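Local coordinates for protein pullulanase (Klebsiella oxytoca, PDB 2YOC) that hydrolyses alpha-1,6-glucosidic linkages in pullulan and related alpha-glucans, as a secreted enzyme associated with the type 2 secretion pathway, at residues Ile44-Ile49 with Tyr96-Val101; Val306-Tyr311 with Tyr345-Thr350. All blocks are in the same frame, centred on the assembly; numbering follows the deposited sequence.

How the contacts relate
Two antiparallel strand pairs illustrate how segments tens of residues apart are paired within one sheet, each within its own domain. Contact 1 comes first: residues 96-101 return to residues 44-49, closing a largely irregular loop of 46 residues and joining an edge strand to the middle strand of a small mixed sheet. The chain then passes through another, seven-stranded sheet. Contact 2 follows, where residues 345-350 meet residues 306-311 and close a loop of 33 residues that carries strands 317-326 and 331-336 of the same antiparallel sheet. The two closures lie in series, neither nested nor crossed, with their centres about 48 Å apart. The eight-stranded parallel barrel, as in glycoside hydrolases of this family, follows.

Contact 1 of 2, residues Ile44-Ile49 with Tyr96-Val101; sequences IHLVDI and YGPYWV
The carbonyl oxygen of Y96 takes the amide of D48, with D48 N 2.8 Å from Y96 O, and the CA-H of V47 also points to this oxygen. It lies at one end of a run of backbone bonds that continues the antiparallel pairing in the small three-stranded sheet of the pullulanase-associated region, whose family belongs to the transthyretin clan. Next comes L46 N to P98 O at 2.9 Å. Further on, I44 and W100 form a hydrogen-bonded pair with a bond each way, W100 N lying 3.0 Å from I44 O. D48 stands at the N-cap of helix 49-52 with OD2 bound to the hydroxyl of Y60. G97, beside D48, has phi 133°, a backbone angle that a residue with a CB would hardly tolerate.

H45 and Y99 share one face of the sheet. H45 CD2 touches Y99 CB at 4.0 Å, while H45 ND1 is held by V139 O on the neighbouring strand 138-141. L46 CG is anti to its backbone N (chi1 -177°), and the side chain crosses P98, with L46 CD2 3.8 Å from P98 CD. The W100 indole, tied through NE1 to T88 O, presents its six-membered rim: in the ring plane, W100 CZ3 meets L46 CB at 4.0 Å and W100 CE3 meets I44 O at 3.7 Å.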
loop_
_atom_site.group_PDB
_atom_site.type_symbol
_atom_site.label_atom_id
_atom_site.label_comp_id
_atom_site.label_asym_id
_atom_site.label_seq_id
_atom_site.Cartn_x
_atom_site.Cartn_y
_atom_site.Cartn_z
ATOM N N ILE B 44 29.233 -4.707 -55.258
ATOM C CA ILE B 44 28.275 -3.869 -54.521
ATOM C C ILE B 44 28.919 -2.504 -54.244
ATOM O O ILE B 44 30.000 -2.446 -53.653
ATOM C CB ILE B 44 27.739 -4.532 -53.208
ATOM C CG1 ILE B 44 27.332 -6.029 -53.371
ATOM C CG2 ILE B 44 26.632 -3.694 -52.536
ATOM C CD1 ILE B 44 26.211 -6.420 -54.390
ATOM N N HIS B 45 28.253 -1.418 -54.679
ATOM C CA HIS B 45 28.723 -0.049 -54.473
ATOM C C HIS B 45 27.994 0.593 -53.314
ATOM O O HIS B 45 26.756 0.558 -53.252
ATOM C CB HIS B 45 28.439 0.833 -55.695
ATOM C CG HIS B 45 29.036 0.377 -56.982
ATOM N ND1 HIS B 45 28.309 -0.384 -57.880
ATOM C CD2 HIS B 45 30.235 0.678 -57.529
ATOM C CE1 HIS B 45 29.104 -0.556 -58.923
ATOM N NE2 HIS B 45 30.270 0.072 -58.760
ATOM N N LEU B 46 28.745 1.236 -52.424
ATOM C CA LEU B 46 28.099 2.001 -51.376
ATOM C C LEU B 46 28.130 3.428 -51.884
ATOM O O LEU B 46 29.203 3.954 -52.200
ATOM C CB LEU B 46 28.790 1.888 -50.003
ATOM C CG LEU B 46 28.074 2.643 -48.870
ATOM C CD1 LEU B 46 27.170 1.735 -48.119
ATOM C CD2 LEU B 46 29.045 3.297 -47.915
ATOM N N VAL B 47 26.954 4.020 -52.060
ATOM C CA VAL B 47 26.905 5.395 -52.509
ATOM C C VAL B 47 26.912 6.256 -51.240
ATOM O O VAL B 47 25.921 6.317 -50.494
ATOM C CB VAL B 47 25.770 5.695 -53.518
ATOM C CG1 VAL B 47 25.883 7.125 -54.042
ATOM C CG2 VAL B 47 25.808 4.710 -54.687
ATOM N N ASP B 48 28.105 6.804 -50.941
ATOM C CA ASP B 48 28.337 7.623 -49.760
ATOM C C ASP B 48 27.850 9.025 -50.002
ATOM O O ASP B 48 28.425 9.766 -50.806
ATOM C CB ASP B 48 29.819 7.608 -49.328
ATOM C CG ASP B 48 30.084 8.139 -47.925
ATOM O OD1 ASP B 48 29.114 8.282 -47.141
ATOM O OD2 ASP B 48 31.262 8.389 -47.600
ATOM N N ILE B 49 26.754 9.368 -49.327
ATOM C CA ILE B 49 26.128 10.686 -49.410
ATOM C C ILE B 49 27.014 11.695 -48.681
ATOM O O ILE B 49 27.394 12.693 -49.286
ATOM C CB ILE B 49 24.626 10.662 -48.976
ATOM C CG1 ILE B 49 23.995 12.077 -48.855
ATOM C CG2 ILE B 49 24.343 9.757 -47.745
ATOM C CD1 ILE B 49 22.584 12.194 -49.432
ATOM N N TYR B 96 32.551 8.919 -54.895
ATOM C CA TYR B 96 31.194 8.402 -54.688
ATOM C C TYR B 96 30.962 7.422 -53.547
ATOM O O TYR B 96 29.829 7.283 -53.069
ATOM C CB TYR B 96 30.580 7.937 -56.010
ATOM C CG TYR B 96 30.543 9.048 -57.043
ATOM C CD1 TYR B 96 29.579 10.055 -56.982
ATOM C CD2 TYR B 96 31.497 9.120 -58.054
ATOM C CE1 TYR B 96 29.544 11.092 -57.919
ATOM C CE2 TYR B 96 31.472 10.154 -58.996
ATOM C CZ TYR B 96 30.494 11.139 -58.921
ATOM O OH TYR B 96 30.466 12.170 -59.827
ATOM N N GLY B 97 32.033 6.789 -53.102
ATOM C CA GLY B 97 31.982 5.829 -52.015
ATOM C C GLY B 97 32.734 4.553 -52.316
ATOM O O GLY B 97 33.281 4.384 -53.413
ATOM N N PRO B 98 32.764 3.620 -51.349
ATOM C CA PRO B 98 33.507 2.381 -51.558
ATOM C C PRO B 98 32.750 1.368 -52.400
ATOM O O PRO B 98 31.613 1.604 -52.814
ATOM C CB PRO B 98 33.724 1.883 -50.133
ATOM C CG PRO B 98 32.538 2.333 -49.406
ATOM C CD PRO B 98 32.163 3.660 -50.000
ATOM N N TYR B 99 33.404 0.238 -52.646
ATOM C CA TYR B 99 32.868 -0.909 -53.368
ATOM C C TYR B 99 33.555 -2.189 -52.903
ATOM O O TYR B 99 34.688 -2.148 -52.414
ATOM C CB TYR B 99 32.965 -0.736 -54.897
ATOM C CG TYR B 99 34.376 -0.570 -55.421
ATOM C CD1 TYR B 99 34.953 0.692 -55.540
ATOM C CD2 TYR B 99 35.120 -1.671 -55.839
ATOM C CE1 TYR B 99 36.241 0.854 -56.045
ATOM C CE2 TYR B 99 36.422 -1.524 -56.313
ATOM C CZ TYR B 99 36.974 -0.257 -56.427
ATOM O OH TYR B 99 38.244 -0.097 -56.920
ATOM N N TRP B 100 32.856 -3.317 -53.032
ATOM C CA TRP B 100 33.379 -4.623 -52.657
ATOM C C TRP B 100 33.251 -5.557 -53.840
ATOM O O TRP B 100 32.149 -5.707 -54.370
ATOM C CB TRP B 100 32.596 -5.213 -51.491
ATOM C CG TRP B 100 32.864 -4.586 -50.163
ATOM C CD1 TRP B 100 33.568 -5.133 -49.133
ATOM C CD2 TRP B 100 32.312 -3.355 -49.663
ATOM N NE1 TRP B 100 33.503 -4.316 -48.025
ATOM C CE2 TRP B 100 32.754 -3.208 -48.331
ATOM C CE3 TRP B 100 31.473 -2.364 -50.210
ATOM C CZ2 TRP B 100 32.403 -2.104 -47.543
ATOM C CZ3 TRP B 100 31.145 -1.263 -49.436
ATOM C CH2 TRP B 100 31.614 -1.136 -48.123
ATOM N N VAL B 101 34.360 -6.192 -54.255
ATOM C CA VAL B 101 34.330 -7.179 -55.330
ATOM C C VAL B 101 34.152 -8.532 -54.613
ATOM O O VAL B 101 35.092 -9.032 -53.994
ATOM C CB VAL B 101 35.578 -7.097 -56.251
ATOM C CG1 VAL B 101 35.593 -8.233 -57.274
ATOM C CG2 VAL B 101 35.641 -5.749 -56.962
#

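Contact 2 of 2, residues Val306-Tyr311 with Tyr345-Thr350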
loop_
_atom_site.group_PDB
_atom_site.type_symbol
_atom_site.label_atom_id
_atom_site.label_comp_id
_atom_site.label_asym_id
_atom_site.label_seq_id
_atom_site.Cartn_x
_atom_site.Cartn_y
_atom_site.Cartn_z
ATOM N N VAL B 306 -13.884 9.555 -62.248
ATOM C CA VAL B 306 -14.664 8.427 -61.745
ATOM C C VAL B 306 -15.804 8.187 -62.734
ATOM O O VAL B 306 -16.474 9.146 -63.113
ATOM C CB VAL B 306 -15.221 8.606 -60.302
ATOM C CG1 VAL B 306 -15.784 7.284 -59.766
ATOM C CG2 VAL B 306 -14.178 9.163 -59.348
ATOM N N ASP B 307 -16.021 6.914 -63.137
ATOM C CA ASP B 307 -17.107 6.473 -64.043
ATOM C C ASP B 307 -17.819 5.255 -63.424
ATOM O O ASP B 307 -17.152 4.420 -62.803
ATOM C CB ASP B 307 -16.561 6.026 -65.424
ATOM C CG ASP B 307 -15.874 7.053 -66.318
ATOM O OD1 ASP B 307 -15.764 8.231 -65.907
ATOM O OD2 ASP B 307 -15.427 6.672 -67.429
ATOM N N VAL B 308 -19.142 5.122 -63.607
ATOM C CA VAL B 308 -19.839 3.922 -63.149
ATOM C C VAL B 308 -19.762 2.993 -64.347
ATOM O O VAL B 308 -20.078 3.411 -65.463
ATOM C CB VAL B 308 -21.322 4.113 -62.730
ATOM C CG1 VAL B 308 -21.822 2.907 -61.929
ATOM C CG2 VAL B 308 -21.538 5.398 -61.948
ATOM N N VAL B 309 -19.320 1.760 -64.135
ATOM C CA VAL B 309 -19.257 0.767 -65.214
ATOM C C VAL B 309 -20.347 -0.201 -64.845
ATOM O O VAL B 309 -20.331 -0.705 -63.722
ATOM C CB VAL B 309 -17.873 0.059 -65.329
ATOM C CG1 VAL B 309 -17.820 -0.849 -66.549
ATOM C CG2 VAL B 309 -16.737 1.070 -65.363
ATOM N N VAL B 310 -21.308 -0.410 -65.734
ATOM C CA VAL B 310 -22.438 -1.296 -65.469
ATOM C C VAL B 310 -22.256 -2.580 -66.283
ATOM O O VAL B 310 -22.004 -2.528 -67.492
ATOM C CB VAL B 310 -23.807 -0.596 -65.729
ATOM C CG1 VAL B 310 -24.985 -1.505 -65.409
ATOM C CG2 VAL B 310 -23.918 0.712 -64.952
ATOM N N TYR B 311 -22.371 -3.724 -65.589
ATOM C CA TYR B 311 -22.195 -5.053 -66.149
ATOM C C TYR B 311 -23.438 -5.906 -66.169
ATOM O O TYR B 311 -24.258 -5.863 -65.243
ATOM C CB TYR B 311 -21.132 -5.813 -65.359
ATOM C CG TYR B 311 -19.736 -5.277 -65.526
ATOM C CD1 TYR B 311 -18.931 -5.698 -66.572
ATOM C CD2 TYR B 311 -19.202 -4.377 -64.614
ATOM C CE1 TYR B 311 -17.620 -5.254 -66.695
ATOM C CE2 TYR B 311 -17.903 -3.901 -64.745
ATOM C CZ TYR B 311 -17.115 -4.339 -65.790
ATOM O OH TYR B 311 -15.832 -3.875 -65.949
ATOM N N TYR B 345 -21.770 -3.677 -60.985
ATOM C CA TYR B 345 -21.027 -2.456 -61.244
ATOM C C TYR B 345 -19.745 -2.394 -60.464
ATOM O O TYR B 345 -19.570 -3.078 -59.438
ATOM C CB TYR B 345 -21.895 -1.199 -60.934
ATOM C CG TYR B 345 -22.100 -0.927 -59.462
ATOM C CD1 TYR B 345 -23.006 -1.672 -58.717
ATOM C CD2 TYR B 345 -21.409 0.102 -58.816
ATOM C CE1 TYR B 345 -23.203 -1.422 -57.361
ATOM C CE2 TYR B 345 -21.578 0.349 -57.454
ATOM C CZ TYR B 345 -22.469 -0.423 -56.727
ATOM O OH TYR B 345 -22.633 -0.207 -55.376
ATOM N N ARG B 346 -18.878 -1.497 -60.927
ATOM C CA ARG B 346 -17.623 -1.120 -60.308
ATOM C C ARG B 346 -17.388 0.325 -60.722
ATOM O O ARG B 346 -17.948 0.773 -61.726
ATOM C CB ARG B 346 -16.483 -2.003 -60.827
ATOM C CG ARG B 346 -16.542 -3.441 -60.345
ATOM C CD ARG B 346 -15.230 -4.133 -60.517
ATOM N NE ARG B 346 -14.866 -4.265 -61.923
ATOM C CZ ARG B 346 -14.468 -5.397 -62.481
ATOM N NH1 ARG B 346 -14.398 -6.510 -61.762
ATOM N NH2 ARG B 346 -14.121 -5.424 -63.759
ATOM N N TYR B 347 -16.580 1.051 -59.961
ATOM C CA TYR B 347 -16.213 2.426 -60.281
ATOM C C TYR B 347 -14.879 2.373 -60.949
ATOM O O TYR B 347 -13.963 1.767 -60.404
ATOM C CB TYR B 347 -16.100 3.303 -59.013
ATOM C CG TYR B 347 -17.406 3.459 -58.278
ATOM C CD1 TYR B 347 -18.513 4.026 -58.900
ATOM C CD2 TYR B 347 -17.555 2.994 -56.974
ATOM C CE1 TYR B 347 -19.731 4.138 -58.243
ATOM C CE2 TYR B 347 -18.771 3.109 -56.301
ATOM C CZ TYR B 347 -19.851 3.700 -56.936
ATOM O OH TYR B 347 -21.055 3.840 -56.300
ATOM N N ALA B 348 -14.763 2.981 -62.137
ATOM C CA ALA B 348 -13.496 3.051 -62.853
ATOM C C ALA B 348 -12.807 4.343 -62.406
ATOM O O ALA B 348 -13.277 5.454 -62.714
ATOM C CB ALA B 348 -13.731 3.059 -64.339
HETATM N N MSE B 349 -11.738 4.184 -61.591
HETATM C CA MSE B 349 -10.984 5.282 -61.013
HETATM C C MSE B 349 -9.836 5.746 -61.900
HETATM O O MSE B 349 -9.250 4.964 -62.656
HETATM C CB MSE B 349 -10.361 4.833 -59.696
HETATM C CG MSE B 349 -11.330 4.195 -58.719
HETATM SE SE MSE B 349 -12.652 5.432 -58.033
HETATM C CE MSE B 349 -11.419 6.852 -57.315
ATOM N N THR B 350 -9.494 7.029 -61.752
ATOM C CA THR B 350 -8.327 7.695 -62.313
ATOM C C THR B 350 -7.859 8.527 -61.127
ATOM O O THR B 350 -8.469 9.560 -60.819
ATOM C CB THR B 350 -8.635 8.495 -63.543
ATOM O OG1 THR B 350 -9.119 7.595 -64.534
ATOM C CG2 THR B 350 -7.422 9.201 -64.052
#
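V306 CG1 lies 4.0 Å from the selenium atom SE of M349, a selenomethionine, and the two side chains run side by side on the buried face of this antiparallel pair. The strands belong to the beta-sheet domain of the carbohydrate-binding module 48 family, found at the N terminus of isoamylases. V306 CG1 also reaches Y347 CB, and V308 CG2 comes to the edge of the Y347 ring near CE1. F296 and V298 of strand 293-299 pack against this face, where Y345 is buried too.

Backbone bonds pair D307 with A348 and V309 with R346; V309 N meets R346 O at 2.9 Å, nearly in line with the carbonyl.

D307, R346 and A348, only partly exposed, mark the side nearer solvent. An apolar touch there is V309 CG2 on A348 CB at 3.7 Å. The R346 chain is bent at chi3 (-65°), which sets NE; its guanidinium and the Y311 ring cross obliquely, their planes 73° apart. E363 OE1 forms an ion pair with R346 NE and also bonds the Y311 hydroxyl, whereas D366 OD2 receives the neutral hydroxyls of Y345 and Y347, so a carboxylate charge there would probably be spread by hydrogen bonding and not neutralised.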